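Local coordinates for protein peptidoglycan D,D-transpeptidase FtsI (Burkholderia pseudomallei, PDB 6HZI) that probably cross-links peptidoglycan at the division septum as a penicillin-sensitive D,D-transpeptidase, at residues A35-D40 and M204-F209. Residues are numbered along the deposited sequence; the frame is centred on the assembly and turned at random.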
ATOM      1  N   ALA A  35       8.809   2.492 -10.056  1.00 37.06           N
ATOM      2  CA  ALA A  35       8.846   1.050  -9.730  1.00 35.29           C
ATOM      3  C   ALA A  35       7.412   0.539  -9.714  1.00 36.67           C
ATOM      4  O   ALA A  35       6.477   1.338  -9.411  1.00 35.65           O
ATOM      5  CB  ALA A  35       9.558   0.861  -8.425  1.00 34.67           C
ATOM      6  N   ALA A  36       7.236  -0.716 -10.100  1.00 31.28           N
ATOM      7  CA  ALA A  36       5.927  -1.378 -10.048  1.00 33.75           C
ATOM      8  C   ALA A  36       6.100  -2.900  -9.993  1.00 33.40           C
ATOM      9  O   ALA A  36       7.136  -3.405 -10.458  1.00 35.76           O
ATOM     10  CB  ALA A  36       5.107  -0.903 -11.217  1.00 32.74           C
ATOM     11  N   MET A  37       5.120  -3.595  -9.413  1.00 30.83           N
ATOM     12  CA  MET A  37       5.147  -5.065  -9.297  1.00 31.83           C
ATOM     13  C   MET A  37       3.734  -5.613  -9.072  1.00 28.86           C
ATOM     14  O   MET A  37       2.876  -4.869  -8.559  1.00 31.17           O
ATOM     15  CB  MET A  37       6.095  -5.492  -8.158  1.00 33.81           C
ATOM     16  CG  MET A  37       5.573  -5.262  -6.756  1.00 31.85           C
ATOM     17  SD  MET A  37       6.756  -5.708  -5.479  1.00 34.61           S
ATOM     18  CE  MET A  37       6.697  -7.501  -5.569  1.00 35.31           C
ATOM     19  N   VAL A  38       3.536  -6.874  -9.450  1.00 27.85           N
ATOM     20  CA  VAL A  38       2.260  -7.615  -9.338  1.00 28.20           C
ATOM     21  C   VAL A  38       2.571  -8.897  -8.617  1.00 31.28           C
ATOM     22  O   VAL A  38       3.546  -9.562  -9.020  1.00 35.95           O
ATOM     23  CB  VAL A  38       1.628  -7.890 -10.710  1.00 31.74           C
ATOM     24  CG1 VAL A  38       0.248  -8.516 -10.563  1.00 31.37           C
ATOM     25  CG2 VAL A  38       1.518  -6.589 -11.516  1.00 37.00           C
ATOM     26  N   ILE A  39       1.764  -9.187  -7.605  1.00 33.10           N
ATOM     27  CA  ILE A  39       1.795 -10.419  -6.772  1.00 31.28           C
ATOM     28  C   ILE A  39       0.482 -11.171  -6.967  1.00 36.89           C
ATOM     29  O   ILE A  39      -0.611 -10.543  -6.875  1.00 32.44           O
ATOM     30  CB  ILE A  39       1.968 -10.043  -5.301  1.00 30.34           C
ATOM     31  CG1 ILE A  39       3.205  -9.160  -5.124  1.00 31.90           C
ATOM     32  CG2 ILE A  39       2.008 -11.307  -4.477  1.00 34.67           C
ATOM     33  CD1 ILE A  39       3.591  -8.851  -3.677  1.00 33.84           C
ATOM     34  N   ASP A  40       0.581 -12.475  -7.211  1.00 36.99           N
ATOM     35  CA  ASP A  40      -0.588 -13.374  -7.230  1.00 34.38           C
ATOM     36  C   ASP A  40      -0.968 -13.615  -5.776  1.00 35.68           C
ATOM     37  O   ASP A  40      -0.115 -14.067  -4.997  1.00 35.24           O
ATOM     38  CB  ASP A  40      -0.267 -14.700  -7.916  1.00 41.26           C
ATOM     39  CG  ASP A  40      -1.403 -15.694  -7.835  1.00 42.07           C
ATOM     40  OD1 ASP A  40      -2.369 -15.486  -8.548  1.00 49.47           O
ATOM     41  OD2 ASP A  40      -1.296 -16.654  -7.060  1.00 47.38           O
ATOM     42  N   MET A 204       1.604 -13.949   2.915  1.00 60.33           N
ATOM     43  CA  MET A 204       2.172 -14.933   1.969  1.00 52.99           C
ATOM     44  C   MET A 204       3.645 -14.618   1.794  1.00 47.76           C
ATOM     45  O   MET A 204       4.072 -13.449   1.871  1.00 39.62           O
ATOM     46  CB  MET A 204       1.413 -14.868   0.645  1.00 63.25           C
ATOM     47  CG  MET A 204      -0.040 -15.291   0.842  1.00 56.58           C
ATOM     48  SD  MET A 204      -0.074 -16.976   1.533  1.00 67.26           S
ATOM     49  CE  MET A 204       0.119 -17.936   0.035  1.00 59.11           C
ATOM     50  N   PRO A 205       4.463 -15.691   1.703  1.00 44.77           N
ATOM     51  CA  PRO A 205       5.856 -15.565   1.283  1.00 41.61           C
ATOM     52  C   PRO A 205       5.836 -15.045  -0.160  1.00 35.66           C
ATOM     53  O   PRO A 205       5.118 -15.584  -0.993  1.00 37.24           O
ATOM     54  CB  PRO A 205       6.441 -16.987   1.355  1.00 39.94           C
ATOM     55  CG  PRO A 205       5.389 -17.799   2.086  1.00 45.68           C
ATOM     56  CD  PRO A 205       4.064 -17.094   1.892  1.00 43.62           C
ATOM     57  N   VAL A 206       6.572 -13.981  -0.431  1.00 36.59           N
ATOM     58  CA  VAL A 206       6.566 -13.395  -1.793  1.00 39.59           C
ATOM     59  C   VAL A 206       7.872 -13.784  -2.445  1.00 39.56           C
ATOM     60  O   VAL A 206       8.913 -13.350  -1.979  1.00 41.18           O
ATOM     61  CB  VAL A 206       6.338 -11.877  -1.792  1.00 38.36           C
ATOM     62  CG1 VAL A 206       6.472 -11.314  -3.191  1.00 35.14           C
ATOM     63  CG2 VAL A 206       4.972 -11.551  -1.196  1.00 42.42           C
ATOM     64  N   THR A 207       7.756 -14.478  -3.559  1.00 37.41           N
ATOM     65  CA  THR A 207       8.827 -15.314  -4.142  1.00 41.83           C
ATOM     66  C   THR A 207       8.817 -15.024  -5.642  1.00 39.46           C
ATOM     67  O   THR A 207       7.687 -14.839  -6.163  1.00 34.18           O
ATOM     68  CB  THR A 207       8.540 -16.783  -3.774  1.00 41.85           C
ATOM     69  OG1 THR A 207       9.560 -17.598  -4.327  1.00 40.59           O
ATOM     70  CG2 THR A 207       7.172 -17.294  -4.234  1.00 40.59           C
ATOM     71  N   ILE A 208       9.994 -15.040  -6.276  1.00 35.01           N
ATOM     72  CA  ILE A 208      10.183 -15.011  -7.747  1.00 41.87           C
ATOM     73  C   ILE A 208      10.188 -16.430  -8.329  1.00 37.31           C
ATOM     74  O   ILE A 208      10.426 -16.546  -9.516  1.00 37.61           O
ATOM     75  CB  ILE A 208      11.476 -14.244  -8.041  1.00 51.81           C
ATOM     76  CG1 ILE A 208      11.274 -12.800  -7.630  1.00 64.29           C
ATOM     77  CG2 ILE A 208      11.876 -14.305  -9.486  1.00 59.43           C
ATOM     78  CD1 ILE A 208      12.533 -12.043  -7.598  1.00 84.94           C
ATOM     79  N   PHE A 209       9.827 -17.457  -7.567  1.00 35.07           N
ATOM     80  CA  PHE A 209       9.777 -18.866  -8.037  1.00 36.00           C
ATOM     81  C   PHE A 209       8.358 -19.399  -7.909  1.00 37.36           C
ATOM     82  O   PHE A 209       7.652 -18.998  -6.986  1.00 37.13           O
ATOM     83  CB  PHE A 209      10.730 -19.755  -7.231  1.00 36.75           C
ATOM     84  CG  PHE A 209      12.186 -19.535  -7.556  1.00 35.10           C
ATOM     85  CD1 PHE A 209      12.910 -18.555  -6.912  1.00 39.46           C
ATOM     86  CD2 PHE A 209      12.817 -20.285  -8.521  1.00 37.35           C
ATOM     87  CE1 PHE A 209      14.233 -18.319  -7.245  1.00 38.80           C
ATOM     88  CE2 PHE A 209      14.157 -20.092  -8.810  1.00 39.27           C
ATOM     89  CZ  PHE A 209      14.860 -19.104  -8.170  1.00 36.70           C
TER
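V206 reaches the sheet with both of its methyl groups, and of the strand's side chains it meets I39 most closely. Followed outward, I39 starts at a CB that points toward the loop and divides there. CG2 lies anti to the backbone N, while CG1 is anti to the carbonyl carbon (chi1 -55°) and carries the chain onward. A chi2 of -173° keeps that arm extended and carries CD1 out to the valine. CD1 settles against the fork: I39 CD1 is 3.8 Å from V206 CG1 and 3.9 Å from V206 CG2, one methyl received almost evenly by two. The two side chains cross at about a right angle, and the touch is confined to the ends of their branches. Isoleucine suits its place because its longer arm helps span a gap in which the CA atoms of I39 and V206 stay 7.5 Å apart; valine suits the loop because its branching at CB presents two methyls close to the main chain.

Two residues back along the strand, on the same face of the sheet, M37 makes a looser approach, its CE 4.5 Å from V206 CG1; a long, unbranched, apolar side chain lets the terminal methyl come this near from there. No hydrogen bond joins the segments in this small, buried, apolar meeting.

Segment 35-40 belongs to strand 33-40, which lies between strands 46-52 and 290-297 in the antiparallel sheet of the transpeptidase domain, a helix-flanked sheet of the kind shared with the serine beta-lactamases. Helix 187-198 packs on the same face as the contact, F188 touching both M37 and V206 and T195 meeting I39, while V46 of strand 46-52 also touches V206. Helix 12-28 packs against A36 and V38 on the other face, and the loop following helix 187-198 thus closes over the strand's end through V206.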